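Local coordinates for nitrate transport protein (Parabacteroides distasonis, PDB 3HN0), which probably serves as the substrate-binding component of an ABC transporter, possibly one for nitrate or a related solute, at residues Leu149-Asp161 / Phe227-Cys240. Residues are numbered along the deposited sequence; the frame is centred on the assembly and turned at random. Where two conformers were deposited one is given.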
ATOM      1  N   LEU A 149      -3.317  -5.212  18.241  1.00 13.97           N
ATOM      2  CA  LEU A 149      -1.933  -5.319  18.746  1.00 12.73           C
ATOM      3  C   LEU A 149      -0.920  -5.069  17.640  1.00 12.93           C
ATOM      4  O   LEU A 149      -1.168  -5.352  16.494  1.00 14.07           O
ATOM      5  CB  LEU A 149      -1.658  -6.721  19.335  1.00 12.74           C
ATOM      6  CG  LEU A 149      -2.328  -7.080  20.650  1.00 14.47           C
ATOM      7  CD1 LEU A 149      -2.105  -8.591  20.960  1.00 11.69           C
ATOM      8  CD2 LEU A 149      -1.896  -6.248  21.825  1.00 14.70           C
ATOM      9  N   GLY A 150       0.265  -4.630  18.051  1.00 14.30           N
ATOM     10  CA  GLY A 150       1.473  -4.614  17.220  1.00 15.89           C
ATOM     11  C   GLY A 150       2.560  -5.442  17.900  1.00 14.47           C
ATOM     12  O   GLY A 150       2.357  -5.980  18.976  1.00 14.75           O
ATOM     13  N   GLU A 151       3.713  -5.544  17.256  1.00 13.59           N
ATOM     14  CA  GLU A 151       4.784  -6.407  17.712  1.00 14.02           C
ATOM     15  C   GLU A 151       5.563  -5.765  18.831  1.00 15.38           C
ATOM     16  O   GLU A 151       5.694  -4.575  18.823  1.00 16.45           O
ATOM     17  CB  GLU A 151       5.686  -6.704  16.543  1.00 14.20           C
ATOM     18  CG  GLU A 151       4.968  -7.507  15.440  1.00 13.99           C
ATOM     19  CD  GLU A 151       4.674  -8.924  15.846  1.00 17.49           C
ATOM     20  OE1 GLU A 151       4.996  -9.361  16.990  1.00 17.90           O
ATOM     21  OE2 GLU A 151       4.106  -9.623  15.017  1.00 14.27           O
ATOM     22  N   PRO A 152       6.119  -6.561  19.767  1.00 15.51           N
ATOM     23  CA  PRO A 152       6.192  -8.014  19.870  1.00 15.73           C
ATOM     24  C   PRO A 152       4.957  -8.636  20.531  1.00 13.84           C
ATOM     25  O   PRO A 152       4.795  -9.887  20.550  1.00 13.17           O
ATOM     26  CB  PRO A 152       7.416  -8.209  20.770  1.00 16.69           C
ATOM     27  CG  PRO A 152       7.390  -7.081  21.636  1.00 15.85           C
ATOM     28  CD  PRO A 152       6.865  -5.919  20.878  1.00 17.89           C
ATOM     29  N   PHE A 153       4.062  -7.786  21.020  1.00 13.27           N
ATOM     30  CA  PHE A 153       2.914  -8.254  21.824  1.00 13.25           C
ATOM     31  C   PHE A 153       2.034  -9.184  20.982  1.00 10.84           C
ATOM     32  O   PHE A 153       1.473 -10.173  21.471  1.00 12.14           O
ATOM     33  CB  PHE A 153       2.098  -7.048  22.250  1.00 17.10           C
ATOM     34  CG  PHE A 153       2.888  -6.063  23.008  1.00 17.82           C
ATOM     35  CD1 PHE A 153       3.247  -6.343  24.317  1.00 19.72           C
ATOM     36  CD2 PHE A 153       3.318  -4.837  22.398  1.00 20.26           C
ATOM     37  CE1 PHE A 153       4.001  -5.425  25.059  1.00 21.71           C
ATOM     38  CE2 PHE A 153       4.078  -3.935  23.129  1.00 27.22           C
ATOM     39  CZ  PHE A 153       4.435  -4.245  24.464  1.00 26.23           C
ATOM     40  N   LEU A 154       1.869  -8.813  19.726  1.00 11.89           N
ATOM     41  CA  LEU A 154       1.120  -9.624  18.759  1.00 11.71           C
ATOM     42  C   LEU A 154       1.655 -11.059  18.717  1.00 12.11           C
ATOM     43  O   LEU A 154       0.913 -12.026  18.848  1.00 10.50           O
ATOM     44  CB  LEU A 154       1.214  -8.996  17.378  1.00 12.12           C
ATOM     45  CG  LEU A 154       0.507  -9.679  16.195  1.00 10.80           C
ATOM     46  CD1 LEU A 154      -0.954  -9.979  16.495  1.00 10.48           C
ATOM     47  CD2 LEU A 154       0.633  -8.783  14.882  1.00 13.83           C
ATOM     48  N   SER A 155       2.963 -11.177  18.513  1.00 11.36           N
ATOM     49  CA  SER A 155       3.624 -12.485  18.432  1.00 11.65           C
ATOM     50  C   SER A 155       3.483 -13.272  19.727  1.00 11.24           C
ATOM     51  O   SER A 155       3.226 -14.492  19.721  1.00 10.94           O
ATOM     52  CB  SER A 155       5.114 -12.305  18.102  1.00 16.31           C
ATOM     53  OG  SER A 155       5.272 -11.812  16.783  1.00 15.55           O
ATOM     54  N   ILE A 156       3.653 -12.565  20.832  1.00 11.08           N
ATOM     55  CA  ILE A 156       3.550 -13.210  22.175  1.00 11.48           C
ATOM     56  C   ILE A 156       2.124 -13.751  22.402  1.00  8.95           C
ATOM     57  O   ILE A 156       1.932 -14.884  22.875  1.00  9.17           O
ATOM     58  CB  ILE A 156       3.935 -12.196  23.268  1.00 12.61           C
ATOM     59  CG1 ILE A 156       5.423 -11.856  23.148  1.00 14.29           C
ATOM     60  CG2 ILE A 156       3.549 -12.712  24.692  1.00 13.85           C
ATOM     61  CD1 ILE A 156       5.815 -10.632  23.965  1.00 14.66           C
ATOM     62  N   ALA A 157       1.113 -12.951  22.052  1.00 12.33           N
ATOM     63  CA  ALA A 157      -0.277 -13.348  22.196  1.00 10.36           C
ATOM     64  C   ALA A 157      -0.594 -14.546  21.315  1.00 11.69           C
ATOM     65  O   ALA A 157      -1.231 -15.491  21.752  1.00  8.09           O
ATOM     66  CB  ALA A 157      -1.209 -12.160  21.820  1.00 10.52           C
ATOM     67  N   LEU A 158      -0.130 -14.489  20.074  1.00  8.48           N
ATOM     68  CA  LEU A 158      -0.327 -15.596  19.116  1.00 10.59           C
ATOM     69  C   LEU A 158       0.354 -16.897  19.572  1.00  9.59           C
ATOM     70  O   LEU A 158      -0.200 -17.983  19.376  1.00  8.36           O
ATOM     71  CB  LEU A 158       0.154 -15.195  17.707  1.00  9.42           C
ATOM     72  CG  LEU A 158      -0.733 -14.160  16.996  1.00 10.74           C
ATOM     73  CD1 LEU A 158      -0.015 -13.657  15.742  1.00 13.01           C
ATOM     74  CD2 LEU A 158      -2.105 -14.727  16.657  1.00 10.51           C
ATOM     75  N   ARG A 159       1.534 -16.786  20.171  1.00  9.69           N
ATOM     76  CA  ARG A 159       2.286 -17.934  20.671  0.50 12.06           C
ATOM     77  C   ARG A 159       1.568 -18.530  21.891  1.00 12.00           C
ATOM     78  O   ARG A 159       1.356 -19.733  22.001  1.00 11.44           O
ATOM     79  CB  ARG A 159       3.680 -17.445  21.077  0.50 12.75           C
ATOM     80  CG  ARG A 159       4.724 -18.505  21.332  0.50 13.93           C
ATOM     81  CD  ARG A 159       6.133 -17.921  21.125  0.50 24.05           C
ATOM     82  NE  ARG A 159       6.561 -17.126  22.274  0.50 28.40           N
ATOM     83  CZ  ARG A 159       6.725 -15.804  22.283  0.50 23.03           C
ATOM     84  NH1 ARG A 159       6.524 -15.062  21.173  0.50 13.27           N
ATOM     85  NH2 ARG A 159       7.131 -15.245  23.419  0.50 19.48           N
ATOM     86  N   LYS A 160       1.211 -17.654  22.820  1.00 10.23           N
ATOM     87  CA  LYS A 160       0.719 -18.141  24.114  1.00  9.18           C
ATOM     88  C   LYS A 160      -0.755 -18.521  24.128  1.00  9.79           C
ATOM     89  O   LYS A 160      -1.196 -19.181  25.040  1.00  7.72           O
ATOM     90  CB  LYS A 160       1.040 -17.110  25.219  1.00 10.32           C
ATOM     91  CG  LYS A 160       2.553 -16.990  25.512  1.00 13.32           C
ATOM     92  CD  LYS A 160       2.851 -15.972  26.635  1.00 19.19           C
ATOM     93  CE  LYS A 160       2.308 -16.401  27.999  1.00 30.23           C
ATOM     94  NZ  LYS A 160       2.485 -15.371  29.106  1.00 37.15           N
ATOM     95  N   ASP A 161      -1.493 -18.141  23.096  1.00 10.83           N
ATOM     96  CA  ASP A 161      -2.839 -18.608  22.926  1.00 11.28           C
ATOM     97  C   ASP A 161      -2.959 -19.065  21.501  1.00 11.56           C
ATOM     98  O   ASP A 161      -3.185 -18.259  20.574  1.00 11.22           O
ATOM     99  CB  ASP A 161      -3.866 -17.505  23.203  1.00 10.30           C
ATOM    100  CG  ASP A 161      -5.293 -18.039  23.194  1.00 16.33           C
ATOM    101  OD1 ASP A 161      -5.550 -19.101  22.568  1.00 15.59           O
ATOM    102  OD2 ASP A 161      -6.157 -17.407  23.829  1.00 23.62           O
ATOM    103  N   PHE A 227      14.579  -7.205  23.368  1.00 17.51           N
ATOM    104  CA  PHE A 227      13.401  -8.058  23.501  1.00 16.56           C
ATOM    105  C   PHE A 227      13.809  -9.348  24.184  1.00 15.83           C
ATOM    106  O   PHE A 227      14.969  -9.784  24.119  1.00 17.09           O
ATOM    107  CB  PHE A 227      12.811  -8.399  22.131  1.00 13.50           C
ATOM    108  CG  PHE A 227      12.306  -7.193  21.363  1.00 16.30           C
ATOM    109  CD1 PHE A 227      11.167  -6.553  21.759  1.00 15.67           C
ATOM    110  CD2 PHE A 227      13.016  -6.708  20.278  1.00 13.37           C
ATOM    111  CE1 PHE A 227      10.717  -5.406  21.056  1.00 19.84           C
ATOM    112  CE2 PHE A 227      12.576  -5.594  19.546  1.00 16.85           C
ATOM    113  CZ  PHE A 227      11.419  -4.951  19.955  1.00 17.86           C
ATOM    114  N   ALA A 228      12.843  -9.961  24.855  1.00 18.18           N
ATOM    115  CA  ALA A 228      13.063 -11.236  25.504  1.00 15.63           C
ATOM    116  C   ALA A 228      13.330 -12.317  24.478  1.00 15.59           C
ATOM    117  O   ALA A 228      12.856 -12.254  23.320  1.00 15.31           O
ATOM    118  CB  ALA A 228      11.830 -11.627  26.381  1.00 17.10           C
ATOM    119  N   GLN A 229      14.087 -13.329  24.903  1.00 12.83           N
ATOM    120  CA  GLN A 229      14.456 -14.434  24.031  0.50 14.72           C
ATOM    121  C   GLN A 229      13.181 -15.115  23.506  1.00 14.19           C
ATOM    122  O   GLN A 229      12.310 -15.476  24.290  1.00 16.65           O
ATOM    123  CB  GLN A 229      15.352 -15.459  24.776  0.50 14.56           C
ATOM    124  CG  GLN A 229      16.702 -15.783  24.109  0.50 20.54           C
ATOM    125  CD  GLN A 229      17.664 -16.591  25.004  0.50 21.28           C
ATOM    126  OE1 GLN A 229      17.338 -16.949  26.140  0.50 19.24           O
ATOM    127  NE2 GLN A 229      18.858 -16.888  24.479  0.50 15.45           N
ATOM    128  N   GLY A 230      13.082 -15.301  22.193  1.00 14.43           N
ATOM    129  CA  GLY A 230      11.904 -15.954  21.609  1.00 16.93           C
ATOM    130  C   GLY A 230      10.660 -15.080  21.451  1.00 15.55           C
ATOM    131  O   GLY A 230       9.671 -15.549  20.883  1.00 18.88           O
ATOM    132  N   ALA A 231      10.694 -13.811  21.887  1.00 13.43           N
ATOM    133  CA  ALA A 231       9.541 -12.934  21.697  1.00 14.05           C
ATOM    134  C   ALA A 231       9.233 -12.668  20.194  1.00 15.97           C
ATOM    135  O   ALA A 231       8.092 -12.769  19.746  1.00 17.24           O
ATOM    136  CB  ALA A 231       9.747 -11.631  22.449  1.00 16.53           C
ATOM    137  N   LEU A 232      10.264 -12.353  19.420  1.00 14.84           N
ATOM    138  CA  LEU A 232      10.134 -12.155  17.991  1.00 14.59           C
ATOM    139  C   LEU A 232      10.552 -13.407  17.222  1.00 13.33           C
ATOM    140  O   LEU A 232      11.482 -14.145  17.637  1.00 13.12           O
ATOM    141  CB  LEU A 232      11.016 -11.018  17.528  1.00 12.84           C
ATOM    142  CG  LEU A 232      10.776  -9.583  18.013  1.00 17.39           C
ATOM    143  CD1 LEU A 232      11.887  -8.721  17.462  1.00 18.73           C
ATOM    144  CD2 LEU A 232       9.439  -9.073  17.524  1.00 15.97           C
ATOM    145  N   THR A 233       9.887 -13.612  16.077  1.00 14.68           N
ATOM    146  CA  THR A 233      10.262 -14.609  15.102  1.00 15.51           C
ATOM    147  C   THR A 233      10.365 -13.907  13.717  1.00 14.81           C
ATOM    148  O   THR A 233       9.981 -12.737  13.585  1.00 12.98           O
ATOM    149  CB  THR A 233       9.206 -15.739  15.007  1.00 15.52           C
ATOM    150  OG1 THR A 233       8.030 -15.228  14.373  1.00 19.97           O
ATOM    151  CG2 THR A 233       8.903 -16.331  16.378  1.00 20.08           C
ATOM    152  N   PRO A 234      10.918 -14.587  12.709  1.00 15.14           N
ATOM    153  CA  PRO A 234      10.930 -13.944  11.395  1.00 16.29           C
ATOM    154  C   PRO A 234       9.558 -13.509  10.915  1.00 16.44           C
ATOM    155  O   PRO A 234       9.465 -12.484  10.268  1.00 11.62           O
ATOM    156  CB  PRO A 234      11.577 -15.004  10.491  1.00 16.43           C
ATOM    157  CG  PRO A 234      12.505 -15.688  11.429  1.00 13.37           C
ATOM    158  CD  PRO A 234      11.771 -15.787  12.717  1.00 16.98           C
ATOM    159  N   LYS A 235       8.485 -14.224  11.272  1.00 13.80           N
ATOM    160  CA  LYS A 235       7.137 -13.748  10.907  1.00 15.48           C
ATOM    161  C   LYS A 235       6.771 -12.420  11.565  1.00 12.61           C
ATOM    162  O   LYS A 235       6.130 -11.586  10.962  1.00 13.43           O
ATOM    163  CB  LYS A 235       6.076 -14.797  11.193  1.00 18.16           C
ATOM    164  CG  LYS A 235       6.039 -15.892  10.133  1.00 28.51           C
ATOM    165  CD  LYS A 235       4.833 -16.801  10.353  1.00 37.83           C
ATOM    166  CE  LYS A 235       5.036 -18.211   9.777  1.00 45.20           C
ATOM    167  NZ  LYS A 235       5.406 -18.179   8.338  1.00 40.59           N
ATOM    168  N   SER A 236       7.272 -12.188  12.780  1.00 14.23           N
ATOM    169  CA  SER A 236       7.062 -10.934  13.488  1.00 12.85           C
ATOM    170  C   SER A 236       7.697  -9.810  12.671  1.00 12.68           C
ATOM    171  O   SER A 236       7.103  -8.773  12.460  1.00 12.66           O
ATOM    172  CB  SER A 236       7.721 -10.952  14.875  1.00 15.40           C
ATOM    173  OG  SER A 236       7.458 -12.165  15.591  1.00 13.46           O
ATOM    174  N   ILE A 237       8.917 -10.038  12.227  1.00 11.12           N
ATOM    175  CA  ILE A 237       9.602  -9.014  11.408  1.00  9.88           C
ATOM    176  C   ILE A 237       8.847  -8.733  10.122  1.00 12.22           C
ATOM    177  O   ILE A 237       8.617  -7.578   9.778  1.00 12.13           O
ATOM    178  CB  ILE A 237      11.052  -9.399  11.165  1.00 12.90           C
ATOM    179  CG1 ILE A 237      11.799  -9.266  12.496  1.00 17.00           C
ATOM    180  CG2 ILE A 237      11.675  -8.484  10.099  1.00 16.08           C
ATOM    181  CD1 ILE A 237      13.301  -9.463  12.384  1.00 16.58           C
ATOM    182  N   GLU A 238       8.357  -9.803   9.465  1.00 11.31           N
ATOM    183  CA  GLU A 238       7.558  -9.636   8.257  1.00 12.97           C
ATOM    184  C   GLU A 238       6.342  -8.749   8.479  1.00 12.16           C
ATOM    185  O   GLU A 238       6.049  -7.848   7.663  1.00 13.27           O
ATOM    186  CB  GLU A 238       7.096 -10.972   7.649  1.00 15.55           C
ATOM    187  CG  GLU A 238       8.145 -11.795   6.939  1.00 25.09           C
ATOM    188  CD  GLU A 238       7.703 -13.278   6.734  1.00 36.97           C
ATOM    189  OE1 GLU A 238       6.466 -13.595   6.698  1.00 31.13           O
ATOM    190  OE2 GLU A 238       8.615 -14.120   6.620  1.00 42.63           O
ATOM    191  N   ARG A 239       5.626  -8.977   9.587  1.00 12.22           N
ATOM    192  CA  ARG A 239       4.477  -8.153   9.932  1.00 11.18           C
ATOM    193  C   ARG A 239       4.785  -6.673  10.206  1.00 14.00           C
ATOM    194  O   ARG A 239       3.922  -5.834  10.100  1.00 15.29           O
ATOM    195  CB  ARG A 239       3.706  -8.758  11.109  1.00 11.57           C
ATOM    196  CG  ARG A 239       3.006 -10.061  10.735  1.00 16.13           C
ATOM    197  CD  ARG A 239       1.971 -10.477  11.763  1.00 14.90           C
ATOM    198  NE  ARG A 239       2.640 -10.939  12.966  1.00 17.02           N
ATOM    199  CZ  ARG A 239       2.852 -12.213  13.314  1.00 16.79           C
ATOM    200  NH1 ARG A 239       2.473 -13.248  12.553  1.00 22.27           N
ATOM    201  NH2 ARG A 239       3.464 -12.458  14.447  1.00 16.72           N
ATOM    202  N   CYS A 240       6.016  -6.374  10.596  1.00 12.32           N
ATOM    203  CA  CYS A 240       6.396  -4.987  10.838  1.00 11.46           C
ATOM    204  C   CYS A 240       6.581  -4.211   9.548  1.00 13.90           C
ATOM    205  O   CYS A 240       6.565  -2.966   9.584  1.00 13.52           O
ATOM    206  CB  CYS A 240       7.706  -4.885  11.663  1.00 12.82           C
ATOM    207  SG  CYS A 240       7.486  -5.524  13.326  1.00 14.84           S
TER
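E151 and R239 meet as a buried carboxylate and a guanidinium, a worked example of how one acidic side chain just ahead of a helix can tie it to another. From CB the glutamate passes C240, whose SG lies 3.8 Å from CG; the chain then bends (chi2 -70°), bringing CD against CB of S236. At the tip OE2 takes both NE (2.8 Å) and NH2 (3.0 Å) of R239, side-on, the carboxylate and guanidinium planes only 19° apart. OE1 accepts from S155 N and, at a very short 2.5 Å, from S155 OG. That hydroxyl in turn accepts from S236 OG, also 2.5 Å away, and weakly from R239 NH2; S236 OG takes T233 N in a capping box. L158 CD1 lies toward the rim of one guanidinium face, K235 O over the centre of the other. With an alanine at E151, R239 would probably lose its countercharge, and S155 N and OG their shared acceptor, with a gap beside C240. P152, behind a cis peptide bond, brings its CG within 3.8 Å of F227 CE1. The network joins helix 153-160, after the three-stranded sheet, to helix 234-240, leading into the seven-stranded one; charge is matched locally, and S155 OG is shared three ways.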